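Local coordinates for protein putative phosphosugar isomerases (PDB 3FKJ) that probably binds phosphorylated sugars through its SIS domains and may act as a phosphosugar isomerase, at residues A[178-190]-A[303-316]. Sequence-based numbering, arbitrary orientation.
Sequences ELVSAFGRFSDVV and DLSTDVGEYFCGLL
Asp303 CB opens the contact against Val189 CG2. Leu304 follows, engaged through both carbonyl and side chain. Leu304 O accepts from Arg185 NH2 at 2.9 Å and Arg185 NE at 3.1 Å; the first arrives nearly in line with the C=O bond, the second from above the carbonyl plane. A bend at chi3 (-75°) places this oxygen in the Arg185 guanidinium plane, with Ser181 O over one face and Ser181 OG accepting from NH2. Leu304 CD2 settles among Ala182 O, Phe186 CA and Val189 CG2, while Leu304 CD1 meets the edge of the Phe186 ring.

Ser305 OG donates to Glu178 OE2 (2.6 Å) and accepts from the backbone N of Asp307 and Val308, an ST turn and ST motif. Val308 CG2 rests on Leu179. Phe312 turns its ring edge toward helix 176-184: CZ meets Ala182 CB at 3.6 Å, and CE2 stands over the centre of the Phe183 ring in an edge-to-face pair, planes at 80°. Phe186 meets the Phe312 ring obliquely, completing an aromatic cluster with Phe183, which also stacks with Trp161 of helix 155-170. Leu315 CB reaches Phe186 CZ (3.6 Å), and Leu316 CD1 closes the row against Val189 and Val190.

The contact packs the loop leading into helix 313-331, and the start of that helix, against helices 176-184 and 186-196 through a core of three phenylalanines and aliphatic side chains, with polar bonds at the border. With Asp307 OD2 4.3 Å from Glu178 OE2, the serine hydroxyl probably helps Glu178 tolerate a second carboxylate.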
ATOM      1  N   GLU A 178     -19.427 -13.518  17.599  1.00 39.39           N
ATOM      2  CA  GLU A 178     -18.559 -14.537  16.993  1.00 40.84           C
ATOM      3  C   GLU A 178     -17.084 -14.121  16.993  1.00 39.90           C
ATOM      4  O   GLU A 178     -16.200 -14.945  17.221  1.00 40.18           O
ATOM      5  CB  GLU A 178     -18.993 -14.870  15.559  1.00 40.60           C
ATOM      6  CG  GLU A 178     -19.533 -16.264  15.376  1.00 47.60           C
ATOM      7  CD  GLU A 178     -18.524 -17.364  15.742  1.00 59.71           C
ATOM      8  OE1 GLU A 178     -18.746 -18.041  16.767  1.00 60.04           O
ATOM      9  OE2 GLU A 178     -17.523 -17.548  15.007  1.00 69.05           O
ATOM     10  N   LEU A 179     -16.827 -12.845  16.741  1.00 39.42           N
ATOM     11  CA  LEU A 179     -15.456 -12.357  16.635  1.00 38.66           C
ATOM     12  C   LEU A 179     -14.858 -12.191  18.040  1.00 37.16           C
ATOM     13  O   LEU A 179     -13.689 -12.482  18.255  1.00 35.41           O
ATOM     14  CB  LEU A 179     -15.400 -11.068  15.804  1.00 37.95           C
ATOM     15  CG  LEU A 179     -14.046 -10.608  15.214  1.00 39.43           C
ATOM     16  CD1 LEU A 179     -14.271  -9.814  13.974  1.00 36.09           C
ATOM     17  CD2 LEU A 179     -13.248  -9.803  16.208  1.00 27.68           C
ATOM     18  N   VAL A 180     -15.684 -11.765  18.995  1.00 38.45           N
ATOM     19  CA  VAL A 180     -15.272 -11.610  20.381  1.00 38.53           C
ATOM     20  C   VAL A 180     -14.884 -12.945  20.989  1.00 40.03           C
ATOM     21  O   VAL A 180     -13.927 -13.021  21.765  1.00 41.65           O
ATOM     22  CB  VAL A 180     -16.379 -10.945  21.234  1.00 38.85           C
ATOM     23  CG1 VAL A 180     -16.125 -11.163  22.723  1.00 38.66           C
ATOM     24  CG2 VAL A 180     -16.496  -9.442  20.904  1.00 35.96           C
ATOM     25  N   SER A 181     -15.616 -13.998  20.641  1.00 40.69           N
ATOM     26  CA  SER A 181     -15.311 -15.320  21.193  1.00 41.42           C
ATOM     27  C   SER A 181     -14.192 -15.956  20.361  1.00 39.55           C
ATOM     28  O   SER A 181     -13.406 -16.709  20.906  1.00 34.37           O
ATOM     29  CB  SER A 181     -16.574 -16.205  21.328  1.00 41.68           C
ATOM     30  OG  SER A 181     -16.851 -16.919  20.147  1.00 49.85           O
ATOM     31  N   ALA A 182     -14.089 -15.610  19.063  1.00 37.27           N
ATOM     32  CA  ALA A 182     -12.906 -15.977  18.257  1.00 36.24           C
ATOM     33  C   ALA A 182     -11.652 -15.415  18.919  1.00 35.23           C
ATOM     34  O   ALA A 182     -10.669 -16.123  19.097  1.00 35.04           O
ATOM     35  CB  ALA A 182     -13.017 -15.458  16.838  1.00 37.56           C
ATOM     36  N   PHE A 183     -11.688 -14.135  19.291  1.00 36.12           N
ATOM     37  CA  PHE A 183     -10.555 -13.498  20.008  1.00 36.00           C
ATOM     38  C   PHE A 183     -10.257 -14.183  21.353  1.00 36.67           C
ATOM     39  O   PHE A 183      -9.108 -14.172  21.817  1.00 36.34           O
ATOM     40  CB  PHE A 183     -10.813 -12.001  20.258  1.00 35.96           C
ATOM     41  CG  PHE A 183      -9.875 -11.060  19.519  1.00 37.23           C
ATOM     42  CD1 PHE A 183      -8.496 -11.221  19.602  1.00 37.64           C
ATOM     43  CD2 PHE A 183     -10.382  -9.953  18.827  1.00 35.94           C
ATOM     44  CE1 PHE A 183      -7.624 -10.339  18.969  1.00 29.12           C
ATOM     45  CE2 PHE A 183      -9.518  -9.058  18.146  1.00 36.34           C
ATOM     46  CZ  PHE A 183      -8.143  -9.252  18.222  1.00 38.99           C
ATOM     47  N   GLY A 184     -11.289 -14.746  21.990  1.00 37.23           N
ATOM     48  CA  GLY A 184     -11.110 -15.490  23.244  1.00 38.92           C
ATOM     49  C   GLY A 184     -10.361 -16.801  23.066  1.00 39.47           C
ATOM     50  O   GLY A 184      -9.816 -17.344  24.031  1.00 40.64           O
ATOM     51  N   ARG A 185     -10.347 -17.307  21.834  1.00 38.03           N
ATOM     52  CA  ARG A 185      -9.657 -18.540  21.489  1.00 39.89           C
ATOM     53  C   ARG A 185      -8.278 -18.274  20.903  1.00 39.02           C
ATOM     54  O   ARG A 185      -7.509 -19.203  20.618  1.00 38.30           O
ATOM     55  CB  ARG A 185     -10.486 -19.349  20.493  1.00 40.90           C
ATOM     56  CG  ARG A 185     -11.628 -20.098  21.136  1.00 43.45           C
ATOM     57  CD  ARG A 185     -12.304 -21.023  20.151  1.00 48.58           C
ATOM     58  NE  ARG A 185     -13.149 -20.286  19.222  1.00 53.04           N
ATOM     59  CZ  ARG A 185     -14.335 -19.763  19.530  1.00 57.53           C
ATOM     60  NH1 ARG A 185     -14.836 -19.877  20.761  1.00 55.83           N
ATOM     61  NH2 ARG A 185     -15.028 -19.110  18.603  1.00 56.66           N
ATOM     62  N   PHE A 186      -7.958 -17.004  20.745  1.00 39.79           N
ATOM     63  CA  PHE A 186      -6.832 -16.624  19.915  1.00 38.17           C
ATOM     64  C   PHE A 186      -5.508 -17.010  20.570  1.00 37.33           C
ATOM     65  O   PHE A 186      -4.602 -17.483  19.879  1.00 33.51           O
ATOM     66  CB  PHE A 186      -6.863 -15.132  19.602  1.00 36.42           C
ATOM     67  CG  PHE A 186      -5.798 -14.702  18.621  1.00 37.54           C
ATOM     68  CD1 PHE A 186      -5.715 -15.290  17.349  1.00 41.49           C
ATOM     69  CD2 PHE A 186      -4.873 -13.718  18.959  1.00 35.08           C
ATOM     70  CE1 PHE A 186      -4.739 -14.873  16.411  1.00 38.45           C
ATOM     71  CE2 PHE A 186      -3.890 -13.330  18.050  1.00 37.64           C
ATOM     72  CZ  PHE A 186      -3.827 -13.910  16.769  1.00 37.96           C
ATOM     73  N   SER A 187      -5.408 -16.809  21.885  1.00 38.09           N
ATOM     74  CA  SER A 187      -4.172 -17.109  22.600  1.00 40.27           C
ATOM     75  C   SER A 187      -3.814 -18.580  22.493  1.00 41.05           C
ATOM     76  O   SER A 187      -2.645 -18.910  22.285  1.00 41.56           O
ATOM     77  CB  SER A 187      -4.253 -16.737  24.078  1.00 41.74           C
ATOM     78  OG  SER A 187      -3.060 -17.125  24.753  1.00 42.47           O
ATOM     79  N   ASP A 188      -4.816 -19.453  22.629  1.00 41.32           N
ATOM     80  CA  ASP A 188      -4.594 -20.890  22.475  1.00 41.12           C
ATOM     81  C   ASP A 188      -4.171 -21.252  21.067  1.00 40.16           C
ATOM     82  O   ASP A 188      -3.267 -22.075  20.888  1.00 39.18           O
ATOM     83  CB  ASP A 188      -5.845 -21.691  22.833  1.00 41.90           C
ATOM     84  CG  ASP A 188      -6.111 -21.715  24.354  1.00 41.96           C
ATOM     85  OD1 ASP A 188      -5.230 -21.271  25.188  1.00 39.57           O
ATOM     86  OD2 ASP A 188      -7.257 -22.116  24.673  1.00 44.61           O
ATOM     87  N   VAL A 189      -4.806 -20.633  20.069  1.00 39.39           N
ATOM     88  CA  VAL A 189      -4.415 -20.868  18.673  1.00 37.74           C
ATOM     89  C   VAL A 189      -2.971 -20.376  18.422  1.00 37.97           C
ATOM     90  O   VAL A 189      -2.157 -21.113  17.845  1.00 36.94           O
ATOM     91  CB  VAL A 189      -5.456 -20.294  17.660  1.00 38.61           C
ATOM     92  CG1 VAL A 189      -4.855 -20.146  16.247  1.00 32.64           C
ATOM     93  CG2 VAL A 189      -6.697 -21.198  17.623  1.00 34.26           C
ATOM     94  N   VAL A 190      -2.642 -19.159  18.872  1.00 37.01           N
ATOM     95  CA  VAL A 190      -1.272 -18.637  18.732  1.00 35.57           C
ATOM     96  C   VAL A 190      -0.244 -19.599  19.353  1.00 37.00           C
ATOM     97  O   VAL A 190       0.726 -19.993  18.698  1.00 36.69           O
ATOM     98  CB  VAL A 190      -1.130 -17.174  19.274  1.00 35.84           C
ATOM     99  CG1 VAL A 190       0.350 -16.803  19.490  1.00 30.04           C
ATOM    100  CG2 VAL A 190      -1.795 -16.134  18.284  1.00 30.83           C
ATOM    101  N   ASP A 303     -10.005 -23.258  13.869  1.00 46.94           N
ATOM    102  CA  ASP A 303     -10.320 -23.346  15.293  1.00 46.63           C
ATOM    103  C   ASP A 303     -10.765 -22.026  15.909  1.00 46.87           C
ATOM    104  O   ASP A 303     -11.388 -22.030  16.945  1.00 44.74           O
ATOM    105  CB  ASP A 303      -9.114 -23.854  16.088  1.00 46.74           C
ATOM    106  CG  ASP A 303      -8.604 -25.199  15.596  1.00 45.23           C
ATOM    107  OD1 ASP A 303      -9.419 -25.999  15.089  1.00 42.34           O
ATOM    108  OD2 ASP A 303      -7.382 -25.438  15.720  1.00 43.07           O
ATOM    109  N   LEU A 304     -10.422 -20.891  15.316  1.00 48.66           N
ATOM    110  CA  LEU A 304     -10.923 -19.602  15.820  1.00 50.13           C
ATOM    111  C   LEU A 304     -12.413 -19.443  15.514  1.00 52.30           C
ATOM    112  O   LEU A 304     -13.203 -19.054  16.371  1.00 52.08           O
ATOM    113  CB  LEU A 304     -10.155 -18.419  15.208  1.00 49.77           C
ATOM    114  CG  LEU A 304      -8.736 -18.207  15.714  1.00 49.55           C
ATOM    115  CD1 LEU A 304      -8.093 -17.049  14.989  1.00 42.07           C
ATOM    116  CD2 LEU A 304      -8.732 -17.995  17.229  1.00 42.94           C
ATOM    117  N   SER A 305     -12.785 -19.755  14.282  1.00 54.65           N
ATOM    118  CA  SER A 305     -14.131 -19.506  13.797  1.00 56.57           C
ATOM    119  C   SER A 305     -14.170 -19.968  12.361  1.00 59.09           C
ATOM    120  O   SER A 305     -13.274 -19.621  11.554  1.00 60.74           O
ATOM    121  CB  SER A 305     -14.465 -18.002  13.844  1.00 56.49           C
ATOM    122  OG  SER A 305     -15.675 -17.705  13.174  1.00 54.55           O
ATOM    123  N   THR A 306     -15.217 -20.713  12.029  1.00 59.52           N
ATOM    124  CA  THR A 306     -15.487 -21.064  10.648  1.00 60.31           C
ATOM    125  C   THR A 306     -16.153 -19.883   9.916  1.00 59.77           C
ATOM    126  O   THR A 306     -16.269 -19.915   8.698  1.00 60.83           O
ATOM    127  CB  THR A 306     -16.376 -22.316  10.580  1.00 61.38           C
ATOM    128  OG1 THR A 306     -17.585 -22.079  11.313  1.00 61.21           O
ATOM    129  CG2 THR A 306     -15.630 -23.538  11.171  1.00 59.21           C
ATOM    130  N   ASP A 307     -16.566 -18.850  10.665  1.00 58.94           N
ATOM    131  CA  ASP A 307     -17.282 -17.684  10.117  1.00 57.66           C
ATOM    132  C   ASP A 307     -16.351 -16.529   9.758  1.00 54.57           C
ATOM    133  O   ASP A 307     -16.384 -16.032   8.637  1.00 54.99           O
ATOM    134  CB  ASP A 307     -18.314 -17.130  11.127  1.00 58.72           C
ATOM    135  CG  ASP A 307     -19.486 -18.085  11.395  1.00 66.49           C
ATOM    136  OD1 ASP A 307     -19.387 -19.287  11.059  1.00 74.17           O
ATOM    137  OD2 ASP A 307     -20.510 -17.624  11.965  1.00 66.59           O
ATOM    138  N   VAL A 308     -15.574 -16.073  10.739  1.00 50.11           N
ATOM    139  CA  VAL A 308     -14.862 -14.777  10.662  1.00 46.23           C
ATOM    140  C   VAL A 308     -13.363 -14.888  10.931  1.00 44.32           C
ATOM    141  O   VAL A 308     -12.685 -13.875  11.125  1.00 41.74           O
ATOM    142  CB  VAL A 308     -15.482 -13.736  11.648  1.00 46.09           C
ATOM    143  CG1 VAL A 308     -17.007 -13.627  11.386  1.00 42.74           C
ATOM    144  CG2 VAL A 308     -15.186 -14.088  13.117  1.00 43.10           C
ATOM    145  N   GLY A 309     -12.858 -16.118  10.916  1.00 40.49           N
ATOM    146  CA  GLY A 309     -11.451 -16.390  11.164  1.00 39.23           C
ATOM    147  C   GLY A 309     -10.503 -15.844  10.100  1.00 36.60           C
ATOM    148  O   GLY A 309      -9.326 -15.748  10.335  1.00 35.89           O
ATOM    149  N   GLU A 310     -11.023 -15.511   8.927  1.00 35.63           N
ATOM    150  CA  GLU A 310     -10.237 -14.860   7.881  1.00 34.95           C
ATOM    151  C   GLU A 310      -9.631 -13.587   8.433  1.00 33.37           C
ATOM    152  O   GLU A 310      -8.484 -13.293   8.148  1.00 33.86           O
ATOM    153  CB  GLU A 310     -11.107 -14.557   6.663  1.00 34.11           C
ATOM    154  CG  GLU A 310     -10.454 -13.685   5.592  1.00 41.13           C
ATOM    155  CD  GLU A 310     -11.424 -13.264   4.521  1.00 41.76           C
ATOM    156  OE1 GLU A 310     -12.252 -14.101   4.107  1.00 34.67           O
ATOM    157  OE2 GLU A 310     -11.357 -12.101   4.089  1.00 43.41           O
ATOM    158  N   TYR A 311     -10.388 -12.849   9.252  1.00 33.14           N
ATOM    159  CA  TYR A 311      -9.922 -11.555   9.771  1.00 31.39           C
ATOM    160  C   TYR A 311      -8.742 -11.635  10.754  1.00 32.50           C
ATOM    161  O   TYR A 311      -8.126 -10.608  11.041  1.00 29.92           O
ATOM    162  CB  TYR A 311     -11.086 -10.742  10.357  1.00 33.85           C
ATOM    163  CG  TYR A 311     -12.123 -10.336   9.313  1.00 33.38           C
ATOM    164  CD1 TYR A 311     -11.744  -9.668   8.170  1.00 33.30           C
ATOM    165  CD2 TYR A 311     -13.455 -10.659   9.456  1.00 32.25           C
ATOM    166  CE1 TYR A 311     -12.633  -9.341   7.213  1.00 33.91           C
ATOM    167  CE2 TYR A 311     -14.376 -10.304   8.486  1.00 30.75           C
ATOM    168  CZ  TYR A 311     -13.956  -9.652   7.356  1.00 32.39           C
ATOM    169  OH  TYR A 311     -14.826  -9.263   6.342  1.00 36.54           O
ATOM    170  N   PHE A 312      -8.402 -12.843  11.233  1.00 32.54           N
ATOM    171  CA  PHE A 312      -7.286 -13.035  12.194  1.00 33.52           C
ATOM    172  C   PHE A 312      -6.019 -13.561  11.547  1.00 33.34           C
ATOM    173  O   PHE A 312      -5.021 -13.790  12.256  1.00 32.85           O
ATOM    174  CB  PHE A 312      -7.660 -14.054  13.301  1.00 35.64           C
ATOM    175  CG  PHE A 312      -8.776 -13.611  14.167  1.00 37.03           C
ATOM    176  CD1 PHE A 312     -10.086 -13.718  13.726  1.00 37.54           C
ATOM    177  CD2 PHE A 312      -8.521 -13.049  15.419  1.00 35.61           C
ATOM    178  CE1 PHE A 312     -11.148 -13.294  14.533  1.00 35.22           C
ATOM    179  CE2 PHE A 312      -9.565 -12.610  16.207  1.00 35.39           C
ATOM    180  CZ  PHE A 312     -10.890 -12.729  15.755  1.00 31.92           C
ATOM    181  N   CYS A 313      -6.068 -13.807  10.231  1.00 33.24           N
ATOM    182  CA  CYS A 313      -4.916 -14.373   9.515  1.00 33.40           C
ATOM    183  C   CYS A 313      -3.656 -13.523   9.657  1.00 31.74           C
ATOM    184  O   CYS A 313      -2.597 -14.068   9.879  1.00 32.36           O
ATOM    185  CB  CYS A 313      -5.218 -14.609   8.039  1.00 33.06           C
ATOM    186  SG  CYS A 313      -6.278 -16.045   7.773  1.00 33.21           S
ATOM    187  N   GLY A 314      -3.776 -12.203   9.557  1.00 30.49           N
ATOM    188  CA  GLY A 314      -2.597 -11.338   9.651  1.00 31.05           C
ATOM    189  C   GLY A 314      -1.990 -11.408  11.041  1.00 32.55           C
ATOM    190  O   GLY A 314      -0.797 -11.540  11.195  1.00 33.88           O
ATOM    191  N   LEU A 315      -2.843 -11.295  12.052  1.00 33.78           N
ATOM    192  CA  LEU A 315      -2.435 -11.409  13.443  1.00 33.08           C
ATOM    193  C   LEU A 315      -1.750 -12.740  13.751  1.00 31.93           C
ATOM    194  O   LEU A 315      -0.715 -12.786  14.398  1.00 26.02           O
ATOM    195  CB  LEU A 315      -3.647 -11.258  14.345  1.00 35.02           C
ATOM    196  CG  LEU A 315      -4.371  -9.922  14.389  1.00 32.09           C
ATOM    197  CD1 LEU A 315      -5.513 -10.041  15.376  1.00 32.14           C
ATOM    198  CD2 LEU A 315      -3.429  -8.811  14.788  1.00 30.78           C
ATOM    199  N   LEU A 316      -2.307 -13.822  13.242  1.00 32.61           N
ATOM    200  CA  LEU A 316      -1.653 -15.114  13.434  1.00 32.01           C
ATOM    201  C   LEU A 316      -0.273 -15.188  12.768  1.00 32.60           C
ATOM    202  O   LEU A 316       0.678 -15.709  13.384  1.00 33.31           O
ATOM    203  CB  LEU A 316      -2.565 -16.241  12.942  1.00 30.65           C
ATOM    204  CG  LEU A 316      -2.044 -17.673  13.079  1.00 34.86           C
ATOM    205  CD1 LEU A 316      -1.838 -18.067  14.532  1.00 26.20           C
ATOM    206  CD2 LEU A 316      -3.028 -18.606  12.406  1.00 33.98           C
TER